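Local coordinates for transaminase (Bacillus megaterium, PDB 5G0A), which probably transfers amino groups between amines and carbonyl compounds with pyridoxal-5'-phosphate as cofactor, as an S-selective omega-transaminase of aminotransferase class III, at residues B[10-18]-B[30-38]; B[49-57]-B[427-435]. All blocks are in the same frame, centred on the assembly; numbering follows the deposited sequence.

Interaction 1 of 2, residues B[10-18]-B[30-38]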
loop_
_atom_site.group_PDB
_atom_site.type_symbol
_atom_site.label_atom_id
_atom_site.label_comp_id
_atom_site.label_asym_id
_atom_site.label_seq_id
_atom_site.Cartn_x
_atom_site.Cartn_y
_atom_site.Cartn_z
ATOM N N TRP B 10 -0.357 40.444 -27.067
ATOM C CA TRP B 10 -0.876 39.916 -25.799
ATOM C C TRP B 10 -2.255 39.271 -25.923
ATOM O O TRP B 10 -2.592 38.360 -25.154
ATOM C CB TRP B 10 -0.820 40.972 -24.686
ATOM C CG TRP B 10 0.573 41.237 -24.158
ATOM C CD1 TRP B 10 1.408 42.273 -24.489
ATOM C CD2 TRP B 10 1.288 40.433 -23.206
ATOM N NE1 TRP B 10 2.598 42.163 -23.794
ATOM C CE2 TRP B 10 2.548 41.049 -22.996
ATOM C CE3 TRP B 10 0.978 39.264 -22.502
ATOM C CZ2 TRP B 10 3.511 40.525 -22.106
ATOM C CZ3 TRP B 10 1.941 38.752 -21.589
ATOM C CH2 TRP B 10 3.182 39.380 -21.418
ATOM N N GLU B 11 -3.059 39.705 -26.899
ATOM C CA GLU B 11 -4.311 39.007 -27.161
ATOM C C GLU B 11 -4.033 37.594 -27.710
ATOM O O GLU B 11 -4.746 36.640 -27.378
ATOM C CB GLU B 11 -5.232 39.828 -28.090
ATOM C CG GLU B 11 -5.834 41.036 -27.387
ATOM C CD GLU B 11 -6.720 40.650 -26.219
ATOM O OE1 GLU B 11 -7.595 39.786 -26.404
ATOM O OE2 GLU B 11 -6.537 41.192 -25.109
ATOM N N GLN B 12 -2.980 37.448 -28.512
ATOM C CA GLN B 12 -2.572 36.126 -29.007
ATOM C C GLN B 12 -2.043 35.263 -27.856
ATOM O O GLN B 12 -2.344 34.056 -27.797
ATOM C CB GLN B 12 -1.499 36.239 -30.087
ATOM C CG GLN B 12 -1.231 34.948 -30.833
ATOM C CD GLN B 12 -0.313 35.124 -32.029
ATOM O OE1 GLN B 12 0.778 35.684 -31.916
ATOM N NE2 GLN B 12 -0.741 34.617 -33.177
ATOM N N VAL B 13 -1.248 35.885 -26.987
ATOM C CA VAL B 13 -0.725 35.224 -25.766
ATOM C C VAL B 13 -1.896 34.668 -24.946
ATOM O O VAL B 13 -1.890 33.513 -24.543
ATOM C CB VAL B 13 0.142 36.187 -24.903
ATOM C CG1 VAL B 13 0.394 35.633 -23.496
ATOM C CG2 VAL B 13 1.456 36.554 -25.593
ATOM N N LYS B 14 -2.933 35.480 -24.751
ATOM C CA LYS B 14 -4.090 35.045 -23.988
ATOM C C LYS B 14 -4.822 33.872 -24.667
ATOM O O LYS B 14 -5.278 32.939 -23.999
ATOM C CB LYS B 14 -5.028 36.246 -23.720
ATOM C CG LYS B 14 -4.502 37.171 -22.625
ATOM C CD LYS B 14 -5.127 38.567 -22.623
ATOM C CE LYS B 14 -6.592 38.588 -22.266
ATOM N NZ LYS B 14 -7.086 40.007 -22.326
ATOM N N GLU B 15 -4.915 33.921 -25.993
ATOM C CA GLU B 15 -5.553 32.872 -26.774
ATOM C C GLU B 15 -4.779 31.565 -26.621
ATOM O O GLU B 15 -5.374 30.511 -26.359
ATOM C CB GLU B 15 -5.637 33.286 -28.253
ATOM C CG GLU B 15 -6.154 32.214 -29.200
ATOM C CD GLU B 15 -6.095 32.664 -30.650
ATOM O OE1 GLU B 15 -6.858 33.589 -31.012
ATOM O OE2 GLU B 15 -5.272 32.113 -31.422
ATOM N N TRP B 16 -3.458 31.660 -26.745
ATOM C CA TRP B 16 -2.581 30.490 -26.577
ATOM C C TRP B 16 -2.674 29.914 -25.168
ATOM O O TRP B 16 -2.684 28.675 -24.982
ATOM C CB TRP B 16 -1.113 30.851 -26.867
ATOM C CG TRP B 16 -0.765 31.134 -28.313
ATOM C CD1 TRP B 16 -1.473 30.774 -29.434
ATOM C CD2 TRP B 16 0.407 31.802 -28.779
ATOM N NE1 TRP B 16 -0.808 31.201 -30.570
ATOM C CE2 TRP B 16 0.343 31.836 -30.195
ATOM C CE3 TRP B 16 1.497 32.404 -28.139
ATOM C CZ2 TRP B 16 1.344 32.431 -30.981
ATOM C CZ3 TRP B 16 2.495 33.003 -28.927
ATOM C CH2 TRP B 16 2.402 33.005 -30.336
ATOM N N ASP B 17 -2.696 30.810 -24.190
ATOM C CA ASP B 17 -2.796 30.432 -22.780
ATOM C C ASP B 17 -4.114 29.685 -22.548
ATOM O O ASP B 17 -4.136 28.629 -21.923
ATOM C CB ASP B 17 -2.663 31.683 -21.909
ATOM C CG ASP B 17 -2.728 31.391 -20.422
ATOM O OD1 ASP B 17 -3.847 31.220 -19.908
ATOM O OD2 ASP B 17 -1.669 31.365 -19.761
ATOM N N ARG B 18 -5.221 30.216 -23.088
ATOM C CA ARG B 18 -6.505 29.506 -23.000
ATOM C C ARG B 18 -6.497 28.124 -23.676
ATOM O O ARG B 18 -7.002 27.159 -23.110
ATOM C CB ARG B 18 -7.649 30.362 -23.590
ATOM C CG ARG B 18 -8.092 31.534 -22.730
ATOM C CD ARG B 18 -9.243 32.293 -23.414
ATOM N NE ARG B 18 -9.299 33.697 -23.002
ATOM C CZ ARG B 18 -8.923 34.738 -23.756
ATOM N NH1 ARG B 18 -8.488 34.571 -25.002
ATOM N NH2 ARG B 18 -9.015 35.961 -23.263
ATOM N N GLU B 30 -14.759 29.044 -16.798
ATOM C CA GLU B 30 -14.757 30.178 -15.887
ATOM C C GLU B 30 -13.440 30.961 -15.935
ATOM O O GLU B 30 -13.338 32.059 -15.392
ATOM C CB GLU B 30 -15.085 29.719 -14.463
ATOM C CG GLU B 30 -13.931 29.024 -13.735
ATOM C CD GLU B 30 -14.354 28.386 -12.429
ATOM O OE1 GLU B 30 -15.261 28.919 -11.747
ATOM O OE2 GLU B 30 -13.792 27.329 -12.084
ATOM N N TYR B 31 -12.431 30.382 -16.584
ATOM C CA TYR B 31 -11.098 30.957 -16.605
ATOM C C TYR B 31 -10.969 32.221 -17.442
ATOM O O TYR B 31 -11.386 32.250 -18.592
ATOM C CB TYR B 31 -10.116 29.937 -17.175
ATOM C CG TYR B 31 -8.677 30.412 -17.294
ATOM C CD1 TYR B 31 -7.919 30.691 -16.156
ATOM C CD2 TYR B 31 -8.059 30.507 -18.540
ATOM C CE1 TYR B 31 -6.594 31.075 -16.254
ATOM C CE2 TYR B 31 -6.731 30.897 -18.648
ATOM C CZ TYR B 31 -6.004 31.172 -17.494
ATOM O OH TYR B 31 -4.678 31.552 -17.592
ATOM N N GLN B 32 -10.332 33.233 -16.856
ATOM C CA GLN B 32 -9.884 34.407 -17.599
ATOM C C GLN B 32 -8.396 34.601 -17.312
ATOM O O GLN B 32 -8.020 34.743 -16.153
ATOM C CB GLN B 32 -10.660 35.649 -17.165
ATOM C CG GLN B 32 -12.162 35.574 -17.415
ATOM C CD GLN B 32 -12.947 36.616 -16.638
ATOM O OE1 GLN B 32 -13.737 37.363 -17.211
ATOM N NE2 GLN B 32 -12.742 36.667 -15.326
ATOM N N PRO B 33 -7.558 34.587 -18.360
ATOM C CA PRO B 33 -6.106 34.755 -18.134
ATOM C C PRO B 33 -5.768 36.141 -17.602
ATOM O O PRO B 33 -6.456 37.122 -17.923
ATOM C CB PRO B 33 -5.470 34.507 -19.511
ATOM C CG PRO B 33 -6.593 34.512 -20.505
ATOM C CD PRO B 33 -7.911 34.458 -19.787
ATOM N N VAL B 34 -4.738 36.208 -16.765
ATOM C CA VAL B 34 -4.296 37.460 -16.168
ATOM C C VAL B 34 -2.831 37.633 -16.567
ATOM O O VAL B 34 -1.932 37.132 -15.882
ATOM C CB VAL B 34 -4.487 37.479 -14.623
ATOM C CG1 VAL B 34 -3.936 38.756 -14.009
ATOM C CG2 VAL B 34 -5.967 37.331 -14.250
ATOM N N PRO B 35 -2.583 38.351 -17.683
ATOM C CA PRO B 35 -1.200 38.504 -18.122
ATOM C C PRO B 35 -0.377 39.457 -17.257
ATOM O O PRO B 35 -0.824 40.550 -16.887
ATOM C CB PRO B 35 -1.336 39.006 -19.561
ATOM C CG PRO B 35 -2.642 39.725 -19.587
ATOM C CD PRO B 35 -3.538 38.963 -18.636
ATOM N N ILE B 36 0.819 39.004 -16.907
ATOM C CA ILE B 36 1.796 39.836 -16.218
ATOM C C ILE B 36 3.026 39.988 -17.100
ATOM O O ILE B 36 3.711 39.002 -17.414
ATOM C CB ILE B 36 2.174 39.244 -14.841
ATOM C CG1 ILE B 36 0.914 39.069 -13.976
ATOM C CG2 ILE B 36 3.252 40.090 -14.163
ATOM C CD1 ILE B 36 0.160 40.378 -13.675
ATOM N N GLU B 37 3.292 41.228 -17.520
ATOM C CA GLU B 37 4.414 41.529 -18.435
ATOM C C GLU B 37 5.776 41.645 -17.751
ATOM O O GLU B 37 6.805 41.335 -18.347
ATOM C CB GLU B 37 4.092 42.810 -19.255
ATOM C CG GLU B 37 5.193 43.268 -20.234
ATOM C CD GLU B 37 6.276 44.118 -19.590
ATOM O OE1 GLU B 37 5.994 44.866 -18.633
ATOM O OE2 GLU B 37 7.450 44.053 -20.044
ATOM N N SER B 38 5.795 42.125 -16.517
ATOM C CA SER B 38 7.047 42.301 -15.785
ATOM C C SER B 38 6.714 42.485 -14.320
ATOM O O SER B 38 5.542 42.633 -13.953
ATOM C CB SER B 38 7.896 43.478 -16.337
ATOM O OG SER B 38 7.188 44.709 -16.221
HETATM O O HOH W 1 -1.597 30.908 -17.064
#
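Asp-17 and Tyr-31 make the polar link between the helical segment 10-18 and the irregular chain 30-38. Tyr-31 OH donates to Asp-17 OD1 over a very short 2.5 Å, and the oxygen lies in the plane of the phenol ring at its edge, with carboxylate and ring only 18° from coplanar. Asp-17 reaches the phenol with CG anti to the backbone N (chi1 -179°). A water lies 2.7 Å from Asp-17 OD2 and also within reach of Tyr-31 OH, bridging the two groups.

The other contacts are van der Waals packing, much of it on two prolines. The Pro-33 ring is met by the aliphatic part of Lys-14, whose CB lies 4.0 Å from Pro-33 CG, and by Arg-18, which runs across it. Arg-18 lays one guanidinium face over Pro-33 CG, and Arg-18 NE comes to 3.6 Å from Pro-33 CD. With an alanine in place of Arg-18, the guanidinium that lies against Pro-33 CG and CD would be gone, and that side of the proline ring would probably lose its cover. One helical turn back, Lys-14 CD approaches Pro-35 CG while its ammonium bends round at chi3 (67°) to a salt bridge with Glu-11, NZ to OE2 3.1 Å. The Trp-10 indole meets Pro-35 obliquely, CE3 of Trp-10 3.8 Å from CB of Pro-35, and its CZ2 meets Glu-37 CB at 3.7 Å.

The second subunit lies close by: its Tyr-82 and Arg-81 hydrogen-bond to the carbonyls of Ile-36 and Glu-37, and its Ala-90 packs on Asp-17. Within the chain, Pro-47 touches both Trp-10 and Pro-35. The N-terminal helix thus packs on the chain leading into strand 38-40, where Glu-37 and Ser-38 form a classic beta bulge opposite Ile-45 of strand 43-45.

Interaction 2 of 2, residues B[49-57]-B[427-435]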
loop_
_atom_site.group_PDB
_atom_site.type_symbol
_atom_site.label_atom_id
_atom_site.label_comp_id
_atom_site.label_asym_id
_atom_site.label_seq_id
_atom_site.Cartn_x
_atom_site.Cartn_y
_atom_site.Cartn_z
ATOM N N GLY B 49 0.339 48.381 -18.536
ATOM C CA GLY B 49 1.014 49.188 -17.535
ATOM C C GLY B 49 0.331 49.258 -16.181
ATOM O O GLY B 49 0.842 49.927 -15.285
ATOM N N THR B 50 -0.818 48.594 -16.026
ATOM C CA THR B 50 -1.523 48.489 -14.722
ATOM C C THR B 50 -0.599 47.839 -13.682
ATOM O O THR B 50 0.029 46.820 -13.967
ATOM C CB THR B 50 -2.822 47.654 -14.849
ATOM O OG1 THR B 50 -3.725 48.288 -15.762
ATOM C CG2 THR B 50 -3.547 47.451 -13.490
ATOM N N ARG B 51 -0.523 48.434 -12.490
ATOM C CA ARG B 51 0.370 47.966 -11.429
ATOM C C ARG B 51 -0.447 47.379 -10.297
ATOM O O ARG B 51 -1.458 47.952 -9.893
ATOM C CB ARG B 51 1.232 49.102 -10.884
ATOM C CG ARG B 51 2.281 49.655 -11.842
ATOM C CD ARG B 51 3.139 50.637 -11.077
ATOM N NE ARG B 51 4.441 50.070 -10.731
ATOM C CZ ARG B 51 5.050 50.215 -9.558
ATOM N NH1 ARG B 51 4.475 50.886 -8.561
ATOM N NH2 ARG B 51 6.241 49.661 -9.376
ATOM N N LEU B 52 0.005 46.243 -9.774
ATOM C CA LEU B 52 -0.727 45.513 -8.736
ATOM C C LEU B 52 0.220 45.278 -7.570
ATOM O O LEU B 52 1.305 44.716 -7.755
ATOM C CB LEU B 52 -1.245 44.167 -9.273
ATOM C CG LEU B 52 -2.166 44.198 -10.506
ATOM C CD1 LEU B 52 -2.385 42.803 -11.077
ATOM C CD2 LEU B 52 -3.502 44.881 -10.200
ATOM N N LEU B 53 -0.151 45.748 -6.379
ATOM C CA LEU B 53 0.684 45.531 -5.207
ATOM C C LEU B 53 0.375 44.131 -4.661
ATOM O O LEU B 53 -0.768 43.813 -4.327
ATOM C CB LEU B 53 0.401 46.609 -4.131
ATOM C CG LEU B 53 1.102 46.422 -2.785
ATOM C CD1 LEU B 53 2.625 46.387 -2.911
ATOM C CD2 LEU B 53 0.654 47.526 -1.814
ATOM N N ASP B 54 1.396 43.280 -4.608
ATOM C CA ASP B 54 1.157 41.853 -4.407
ATOM C C ASP B 54 1.388 41.436 -2.951
ATOM O O ASP B 54 2.510 41.122 -2.572
ATOM C CB ASP B 54 2.087 41.048 -5.337
ATOM C CG ASP B 54 1.840 39.549 -5.253
ATOM O OD1 ASP B 54 0.789 39.128 -4.722
ATOM O OD2 ASP B 54 2.719 38.804 -5.715
ATOM N N PHE B 55 0.330 41.441 -2.137
ATOM C CA PHE B 55 0.480 41.007 -0.753
ATOM C C PHE B 55 0.178 39.512 -0.557
ATOM O O PHE B 55 -0.212 39.081 0.537
ATOM C CB PHE B 55 -0.255 41.938 0.245
ATOM C CG PHE B 55 0.646 42.972 0.865
ATOM C CD1 PHE B 55 1.382 43.844 0.059
ATOM C CD2 PHE B 55 0.782 43.069 2.253
ATOM C CE1 PHE B 55 2.238 44.788 0.612
ATOM C CE2 PHE B 55 1.626 44.028 2.818
ATOM C CZ PHE B 55 2.362 44.881 1.995
ATOM N N PHE B 56 0.368 38.739 -1.632
ATOM C CA PHE B 56 0.619 37.290 -1.514
ATOM C C PHE B 56 2.100 36.970 -1.688
ATOM O O PHE B 56 2.514 35.843 -1.359
ATOM C CB PHE B 56 -0.149 36.498 -2.558
ATOM C CG PHE B 56 -1.635 36.565 -2.392
ATOM C CD1 PHE B 56 -2.288 35.718 -1.514
ATOM C CD2 PHE B 56 -2.381 37.486 -3.124
ATOM C CE1 PHE B 56 -3.662 35.786 -1.356
ATOM C CE2 PHE B 56 -3.757 37.556 -2.981
ATOM C CZ PHE B 56 -4.400 36.704 -2.090
ATOM N N ASN B 57 2.880 37.932 -2.216
ATOM C CA ASN B 57 4.296 37.698 -2.602
ATOM C C ASN B 57 4.327 36.425 -3.479
ATOM O O ASN B 57 5.168 35.537 -3.296
ATOM C CB ASN B 57 5.193 37.579 -1.343
ATOM C CG ASN B 57 6.667 37.829 -1.619
ATOM O OD1 ASN B 57 7.521 37.091 -1.139
ATOM N ND2 ASN B 57 6.983 38.903 -2.366
ATOM N N LEU B 427 -8.966 44.421 -4.709
ATOM C CA LEU B 427 -8.476 44.573 -6.090
ATOM C C LEU B 427 -8.880 45.902 -6.737
ATOM O O LEU B 427 -8.138 46.469 -7.543
ATOM C CB LEU B 427 -8.941 43.400 -6.966
ATOM C CG LEU B 427 -8.328 43.246 -8.368
ATOM C CD1 LEU B 427 -6.808 43.100 -8.319
ATOM C CD2 LEU B 427 -8.958 42.076 -9.109
ATOM N N GLU B 428 -10.063 46.394 -6.380
ATOM C CA GLU B 428 -10.513 47.716 -6.820
ATOM C C GLU B 428 -9.518 48.809 -6.426
ATOM O O GLU B 428 -9.425 49.839 -7.100
ATOM C CB GLU B 428 -11.886 48.038 -6.225
ATOM C CG GLU B 428 -12.966 47.015 -6.534
ATOM C CD GLU B 428 -14.276 47.317 -5.826
ATOM O OE1 GLU B 428 -14.413 48.427 -5.271
ATOM O OE2 GLU B 428 -15.167 46.445 -5.826
ATOM N N LYS B 429 -8.787 48.578 -5.337
ATOM C CA LYS B 429 -7.744 49.491 -4.867
ATOM C C LYS B 429 -6.347 49.156 -5.416
ATOM O O LYS B 429 -5.342 49.713 -4.958
ATOM C CB LYS B 429 -7.732 49.529 -3.331
ATOM C CG LYS B 429 -9.016 50.069 -2.699
ATOM C CD LYS B 429 -9.180 51.572 -2.902
ATOM C CE LYS B 429 -8.225 52.369 -2.019
ATOM N NZ LYS B 429 -8.310 53.846 -2.239
ATOM N N GLY B 430 -6.303 48.253 -6.400
ATOM C CA GLY B 430 -5.048 47.784 -7.003
ATOM C C GLY B 430 -4.164 46.961 -6.073
ATOM O O GLY B 430 -2.945 46.950 -6.239
ATOM N N VAL B 431 -4.775 46.296 -5.089
ATOM C CA VAL B 431 -4.043 45.495 -4.106
ATOM C C VAL B 431 -4.482 44.040 -4.204
ATOM O O VAL B 431 -5.680 43.747 -4.344
ATOM C CB VAL B 431 -4.215 46.026 -2.656
ATOM C CG1 VAL B 431 -3.553 45.096 -1.639
ATOM C CG2 VAL B 431 -3.626 47.430 -2.521
ATOM N N LEU B 432 -3.495 43.136 -4.199
ATOM C CA LEU B 432 -3.745 41.690 -4.130
ATOM C C LEU B 432 -3.532 41.247 -2.693
ATOM O O LEU B 432 -2.415 41.281 -2.188
ATOM C CB LEU B 432 -2.778 40.922 -5.064
ATOM C CG LEU B 432 -2.888 41.280 -6.556
ATOM C CD1 LEU B 432 -1.669 40.828 -7.353
ATOM C CD2 LEU B 432 -4.156 40.670 -7.145
ATOM N N ILE B 433 -4.602 40.845 -2.026
ATOM C CA ILE B 433 -4.521 40.422 -0.622
ATOM C C ILE B 433 -5.720 39.532 -0.367
ATOM O O ILE B 433 -6.772 39.735 -0.977
ATOM C CB ILE B 433 -4.463 41.637 0.354
ATOM C CG1 ILE B 433 -3.961 41.224 1.742
ATOM C CG2 ILE B 433 -5.815 42.354 0.429
ATOM C CD1 ILE B 433 -3.420 42.371 2.588
ATOM N N GLY B 434 -5.548 38.530 0.491
ATOM C CA GLY B 434 -6.589 37.541 0.744
ATOM C C GLY B 434 -6.039 36.329 1.461
ATOM O O GLY B 434 -5.256 36.465 2.407
ATOM N N GLY B 435 -6.457 35.147 1.023
ATOM C CA GLY B 435 -6.015 33.904 1.668
ATOM C C GLY B 435 -6.270 32.655 0.848
ATOM O O GLY B 435 -6.947 32.696 -0.184
HETATM O O HOH W 2 -1.564 49.246 -7.265
HETATM O O HOH W 3 -2.825 38.075 1.279
#
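A parallel strand pair at the edge of a small mixed sheet joins 51-54 to 431-432, pairing Leu-53 with Val-431 and Asp-54 with Leu-432. Leu-53 N donates to Gly-430 O (3.0 Å), Leu-432 N returns a nearly straight bond to Leu-53 O (2.8 Å, 172° at the hydrogen), and Phe-55 N reaches Leu-432 O (2.8 Å) at a more bent 137°. A water donates to both Arg-51 O and Gly-430 O.

Leu-432 CD1 sits 3.9 Å from Leu-52 CB and also near Asp-54 OD1, while Leu-53 and Val-431 share the other face, against helix 451-468. The Phe-56 ring lies obliquely against the backbone of 432-434 and meets Gly-435 N at its edge; Phe-56 CZ comes to 3.4 Å from Gly-434 N, and a beta carbon on residue 434 would be tight against Phe-56 CZ. Asp-54 swings CG away from its own N (chi1 -176°), which places OD1 for Phe-56 N (3.1 Å) in an Asx turn; OD2 accepts from Gln-58 N, and the chain turns out of the strand.

Such pairing of an N-terminal strand with one from the C-terminal part is consistent with the small domain of fold-type I, class-III aminotransferases.

How the interactions relate
From the N terminus, helix 10-20 comes first and the chain turns back within a short, mostly irregular connection, so interaction 1 closes a local loop of 11 residues. The chain then runs through strands 38-40 and 43-45 to strand 51-54, where interaction 2 opens; it closes only after 369 residues, which include the whole seven-stranded sheet. The two contacts are in series, neither nested nor crossed, with centres about 18 Å apart. The four-stranded sheet connects them: 30-38 enters its first strand, and 431-432 pairs with its third. Interaction 1 thus ties the N-terminal helix to the sheet's entrance beside the second subunit, and interaction 2 joins the N-terminal part of the chain to its C-terminal part.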